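Local coordinates for protein putative glycosyl hydrolase (Bacteroides thetaiotaomicron VPI-5482, PDB 3K11) that is of uncertain function but, as a member of glycosyl hydrolase family 88, probably acts as a hydrolase on carbohydrate substrates, at residues E181-D186 with V230-Q235; F189-P194 with L201-M206. All coordinates share one frame; numbering follows the deposited sequence.

Contact 1. Residues E181-D186 with V230-Q235; sequences EYRLAD and VKQFLQ
Gln235 and Lys231, one turn apart on helix 222-240, both donate to the backbone carbonyl of Asp186, at the end of the loop segment 181-186. Gln235 NE2 reaches Asp186 O at 3.0 Å with an N-H...O angle of 152° and also bonds Thr188 OG1, while Lys231 NZ reaches Asp186 O at 3.0 Å from the opposite face of the carbonyl plane. Both donors stand out of that plane, clamping the oxygen between them. The tight part lies here: the Asp186 carboxylate is stacked on the Gln235 amide, their planes 16° apart, with Asp186 CG 3.4 Å from Gln235 NE2. With chi1 at 74°, Asp186 CG sits between its own backbone N and carbonyl carbon, which brings the carboxylate against the Gln235 amide. Thr188 OG1 also bonds Asp186 OD1, and Arg239 holds OD2. On the solvent side, the extended chain of exposed Lys231 reaches the loop only through CE and NZ. Looser still is Arg183: within segment 230-235 it touches Gln232, its NH1 3.3 Å from Gln232 NE2, two donors that do not bond each other. Glu228 OE2 and Gly187 O each accept from both nitrogens, which probably brings them together. The loop is thus fastened to helix 222-240 by polar groups rather than by an oily seam, and Glu228, salt-bridged to Arg183, probably offsets its positive charge.

Contact 2. Residues F189-P194 with L201-M206; sequences FARNRP and LDDMFM. With EDO (1,2-ethanediol), chain I; EDO (1,2-ethanediol), chain J.
Arg191 meets Asp203 in a side-on salt bridge, NE and NH2 each taking one carboxylate oxygen. Arg191 NE lies 3.0 Å from Asp203 OD2, on its syn side, and NH2 lies 2.9 Å from Asp203 OD1, approaching from above the carboxylate plane. Both oxygens lie near the guanidinium plane, although the two flat groups are turned 38° apart. An extended chain from CG to NE carries the guanidinium of Arg191 across to the helix, and Trp200 adds a cation-pi contact. Water also joins the segments: one molecule donates to Asp203 OD2 at 2.7 Å and to Phe189 O at 2.9 Å. Bound 1,2-ethanediol, probably from the crystallisation liquor, bonds two nitrogens of Arg191, O1 at the guanidinium edge, 2.9 Å from Arg191 NH2, and O2 3.1 Å from Arg191 NH1. A second diol accepts from Arg193 NH2, and Arg193 also pairs with Asp423 of the second subunit. A leucine in place of Arg191 would probably leave the buried Asp203 carboxylate without its cationic mate and the first diol without two donors. The salt bridge ties this inter-helix loop, which reaches a subunit interface, to the start of helix 202-217, consistent with the helical six-hairpin clan.

Contact 2 is nested along the chain inside the loop closed by contact 1: segments 181-186 and 189-194 follow helix 167-180 in one connection, strand 198-200 comes next, and helices 202-217 and 222-240 then supply the two helical partners in turn. The centres are about 10 Å apart, on the same side of the chain's centre, contact 1 nearer the surface and contact 2 more buried. They touch directly, Gln232 OE1 probably accepting from Phe189 N at 3.0 Å and Tyr182 O from Ala190 N. One long connection is therefore held against two successive helices of the helical six-hairpin (alpha/alpha) barrel expected of this family, and its far end reaches the second subunit.

Contact 1. Residues E181-D186 with V230-Q235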
# COMPACT_ATOMS: atom_id res chain seq x y z
N GLU A 181 29.33 25.69 9.12
CA GLU A 181 28.63 24.42 8.91
C GLU A 181 29.28 23.59 7.80
O GLU A 181 29.60 24.12 6.74
CB GLU A 181 27.16 24.69 8.56
CG GLU A 181 26.33 23.46 8.15
CD GLU A 181 26.43 22.30 9.13
OE1 GLU A 181 26.25 22.51 10.36
OE2 GLU A 181 26.70 21.17 8.68
N TYR A 182 29.46 22.29 8.06
CA TYR A 182 30.00 21.36 7.08
C TYR A 182 29.08 21.26 5.86
O TYR A 182 27.84 21.30 5.98
CB TYR A 182 30.13 19.97 7.68
CG TYR A 182 30.82 19.00 6.74
CD1 TYR A 182 32.18 19.06 6.55
CD2 TYR A 182 30.12 18.03 6.06
CE1 TYR A 182 32.82 18.21 5.66
CE2 TYR A 182 30.76 17.17 5.18
CZ TYR A 182 32.11 17.28 4.97
OH TYR A 182 32.77 16.44 4.13
N ARG A 183 29.71 21.16 4.69
CA ARG A 183 28.99 21.05 3.43
C ARG A 183 29.66 20.00 2.55
O ARG A 183 30.86 19.74 2.68
CB ARG A 183 29.05 22.36 2.67
CG ARG A 183 28.35 23.54 3.36
CD ARG A 183 28.88 24.77 2.80
NE ARG A 183 28.35 26.06 3.29
CZ ARG A 183 27.55 26.89 2.61
NH1 ARG A 183 27.03 26.54 1.42
NH2 ARG A 183 27.24 28.08 3.11
N LEU A 184 28.88 19.46 1.61
CA LEU A 184 29.41 18.64 0.54
C LEU A 184 30.29 19.49 -0.36
O LEU A 184 30.32 20.71 -0.21
CB LEU A 184 28.27 18.04 -0.31
CG LEU A 184 27.26 17.06 0.30
CD1 LEU A 184 26.31 16.50 -0.76
CD2 LEU A 184 27.96 15.94 1.07
N ALA A 185 31.00 18.87 -1.30
CA ALA A 185 31.89 19.62 -2.21
C ALA A 185 31.13 20.71 -2.97
O ALA A 185 31.65 21.83 -3.19
CB ALA A 185 32.59 18.67 -3.19
N ASP A 186 29.89 20.41 -3.33
CA ASP A 186 29.05 21.34 -4.06
C ASP A 186 28.37 22.38 -3.20
O ASP A 186 27.57 23.16 -3.71
CB ASP A 186 28.05 20.59 -4.90
CG ASP A 186 26.93 19.99 -4.09
OD1 ASP A 186 26.91 20.07 -2.85
OD2 ASP A 186 26.06 19.42 -4.75
N VAL A 230 18.15 29.11 -2.89
CA VAL A 230 17.69 28.30 -4.03
C VAL A 230 18.64 27.13 -4.38
O VAL A 230 18.21 26.00 -4.64
CB VAL A 230 17.40 29.19 -5.26
CG1 VAL A 230 17.11 28.36 -6.53
CG2 VAL A 230 16.16 30.09 -4.94
N LYS A 231 19.92 27.43 -4.40
CA LYS A 231 20.93 26.42 -4.70
C LYS A 231 20.85 25.28 -3.72
O LYS A 231 20.88 24.11 -4.09
CB LYS A 231 22.31 27.09 -4.61
CG LYS A 231 23.47 26.17 -5.00
CD LYS A 231 24.85 26.81 -4.79
CE LYS A 231 26.01 25.75 -5.06
NZ LYS A 231 27.25 26.10 -4.36
N GLN A 232 20.78 25.59 -2.43
CA GLN A 232 20.57 24.53 -1.43
C GLN A 232 19.32 23.75 -1.73
O GLN A 232 19.31 22.52 -1.75
CB GLN A 232 20.41 25.15 -0.03
CG GLN A 232 21.70 25.76 0.51
CD GLN A 232 22.78 24.77 0.83
OE1 GLN A 232 22.51 23.63 1.15
NE2 GLN A 232 24.03 25.23 0.78
N PHE A 233 18.23 24.47 -1.92
CA PHE A 233 16.96 23.75 -2.14
C PHE A 233 17.09 22.74 -3.25
O PHE A 233 16.71 21.59 -3.11
CB PHE A 233 15.83 24.73 -2.44
CG PHE A 233 14.46 24.07 -2.47
CD1 PHE A 233 13.96 23.46 -3.63
CD2 PHE A 233 13.66 24.08 -1.35
CE1 PHE A 233 12.73 22.85 -3.64
CE2 PHE A 233 12.38 23.41 -1.37
CZ PHE A 233 11.94 22.81 -2.48
N LEU A 234 17.63 23.17 -4.39
CA LEU A 234 17.63 22.31 -5.55
C LEU A 234 18.68 21.21 -5.46
O LEU A 234 18.49 20.08 -5.96
CB LEU A 234 17.85 23.16 -6.79
CG LEU A 234 16.78 24.19 -7.18
CD1 LEU A 234 17.30 24.99 -8.37
CD2 LEU A 234 15.39 23.53 -7.51
N GLN A 235 19.78 21.48 -4.78
CA GLN A 235 20.84 20.46 -4.59
C GLN A 235 20.39 19.35 -3.64
O GLN A 235 20.75 18.18 -3.82
CB GLN A 235 22.15 21.14 -4.14
CG GLN A 235 22.85 21.83 -5.32
CD GLN A 235 24.16 22.50 -5.02
OE1 GLN A 235 24.75 23.09 -5.94
NE2 GLN A 235 24.63 22.47 -3.76

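Contact 2. Residues F189-P194 with L201-M206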
# COMPACT_ATOMS: atom_id res chain seq x y z
N PHE A 189 24.51 21.88 2.48
CA PHE A 189 24.64 21.63 3.93
C PHE A 189 24.58 20.12 4.17
O PHE A 189 23.65 19.48 3.73
CB PHE A 189 23.52 22.30 4.71
CG PHE A 189 23.52 23.82 4.64
CD1 PHE A 189 24.66 24.54 4.94
CD2 PHE A 189 22.34 24.51 4.36
CE1 PHE A 189 24.63 25.94 4.92
CE2 PHE A 189 22.33 25.91 4.35
CZ PHE A 189 23.46 26.59 4.61
N ALA A 190 25.56 19.58 4.94
CA ALA A 190 25.70 18.13 5.16
C ALA A 190 26.16 17.84 6.57
O ALA A 190 26.45 18.76 7.37
CB ALA A 190 26.72 17.57 4.17
N ARG A 191 26.20 16.55 6.89
CA ARG A 191 26.69 16.05 8.17
C ARG A 191 27.65 14.92 7.93
O ARG A 191 27.65 14.30 6.87
CB ARG A 191 25.55 15.55 9.05
CG ARG A 191 24.44 16.55 9.22
CD ARG A 191 23.57 16.21 10.38
NE ARG A 191 22.34 17.00 10.33
CZ ARG A 191 21.34 16.86 11.19
NH1 ARG A 191 21.41 16.00 12.18
NH2 ARG A 191 20.24 17.59 11.04
N ASN A 192 28.47 14.64 8.93
CA ASN A 192 29.32 13.45 8.90
C ASN A 192 28.81 12.39 9.91
O ASN A 192 29.53 11.48 10.30
CB ASN A 192 30.78 13.85 9.13
CG ASN A 192 31.35 14.50 7.92
OD1 ASN A 192 31.36 13.91 6.84
ND2 ASN A 192 31.76 15.76 8.07
N ARG A 193 27.54 12.52 10.30
CA ARG A 193 26.86 11.50 11.08
C ARG A 193 25.55 11.22 10.41
O ARG A 193 24.95 12.14 9.85
CB ARG A 193 26.58 11.92 12.53
CG ARG A 193 25.50 12.97 12.72
CD ARG A 193 25.42 13.44 14.16
NE ARG A 193 24.22 14.26 14.47
CZ ARG A 193 23.05 13.76 14.81
NH1 ARG A 193 22.85 12.46 14.87
NH2 ARG A 193 22.05 14.57 15.07
N PRO A 194 25.11 9.96 10.42
CA PRO A 194 25.82 8.77 10.96
C PRO A 194 26.92 8.22 10.09
O PRO A 194 27.57 7.25 10.48
CB PRO A 194 24.68 7.75 11.11
CG PRO A 194 23.74 8.10 10.00
CD PRO A 194 23.76 9.62 9.95
N LEU A 201 17.31 15.17 5.40
CA LEU A 201 16.17 15.94 4.88
C LEU A 201 15.88 17.11 5.83
O LEU A 201 15.52 18.21 5.38
CB LEU A 201 14.96 15.02 4.73
CG LEU A 201 13.76 15.60 4.03
CD1 LEU A 201 14.12 16.11 2.62
CD2 LEU A 201 12.61 14.53 3.99
N ASP A 202 16.04 16.89 7.14
CA ASP A 202 15.75 17.91 8.14
C ASP A 202 16.52 19.18 7.86
O ASP A 202 16.01 20.28 8.15
CB ASP A 202 16.14 17.47 9.56
CG ASP A 202 15.56 16.10 9.96
OD1 ASP A 202 15.84 15.13 9.26
OD2 ASP A 202 14.77 16.00 10.93
N ASP A 203 17.69 19.07 7.24
CA ASP A 203 18.57 20.26 7.09
C ASP A 203 18.08 21.20 6.00
O ASP A 203 18.51 22.31 5.95
CB ASP A 203 20.00 19.89 6.85
CG ASP A 203 20.72 19.41 8.10
OD1 ASP A 203 20.29 19.79 9.22
OD2 ASP A 203 21.74 18.72 7.95
N MSE A 204 17.16 20.75 5.13
CA MSE A 204 16.49 21.69 4.25
C MSE A 204 15.88 22.81 5.12
O MSE A 204 16.01 23.99 4.84
CB MSE A 204 15.42 21.00 3.41
CG MSE A 204 16.01 20.10 2.35
SE MSE A 204 14.70 19.35 1.16
CE MSE A 204 14.43 20.90 0.06
N PHE A 205 15.24 22.41 6.22
CA PHE A 205 14.54 23.33 7.11
C PHE A 205 15.48 23.94 8.12
O PHE A 205 15.32 25.10 8.49
CB PHE A 205 13.38 22.62 7.80
CG PHE A 205 12.61 23.50 8.72
CD1 PHE A 205 11.77 24.52 8.21
CD2 PHE A 205 12.77 23.34 10.08
CE1 PHE A 205 11.10 25.36 9.09
CE2 PHE A 205 12.11 24.20 10.97
CZ PHE A 205 11.26 25.19 10.47
N MSE A 206 16.47 23.18 8.56
CA MSE A 206 17.40 23.77 9.52
C MSE A 206 18.22 24.90 8.91
O MSE A 206 18.59 25.86 9.60
CB MSE A 206 18.32 22.73 10.15
CG MSE A 206 17.64 21.57 10.76
SE MSE A 206 16.31 22.04 12.16
CE MSE A 206 15.03 20.48 11.92
C1 EDO I . 17.23 17.50 13.60
O1 EDO I . 17.65 17.99 12.33
C2 EDO I . 17.90 16.15 13.82
O2 EDO I . 19.19 16.41 14.31
C1 EDO J . 17.99 13.17 17.54
O1 EDO J . 18.15 11.75 17.73
C2 EDO J . 18.52 13.62 16.19
O2 EDO J . 19.77 12.97 15.98
O HOH W 1 22.23 17.61 5.50
O HOH W 2 24.07 20.25 8.12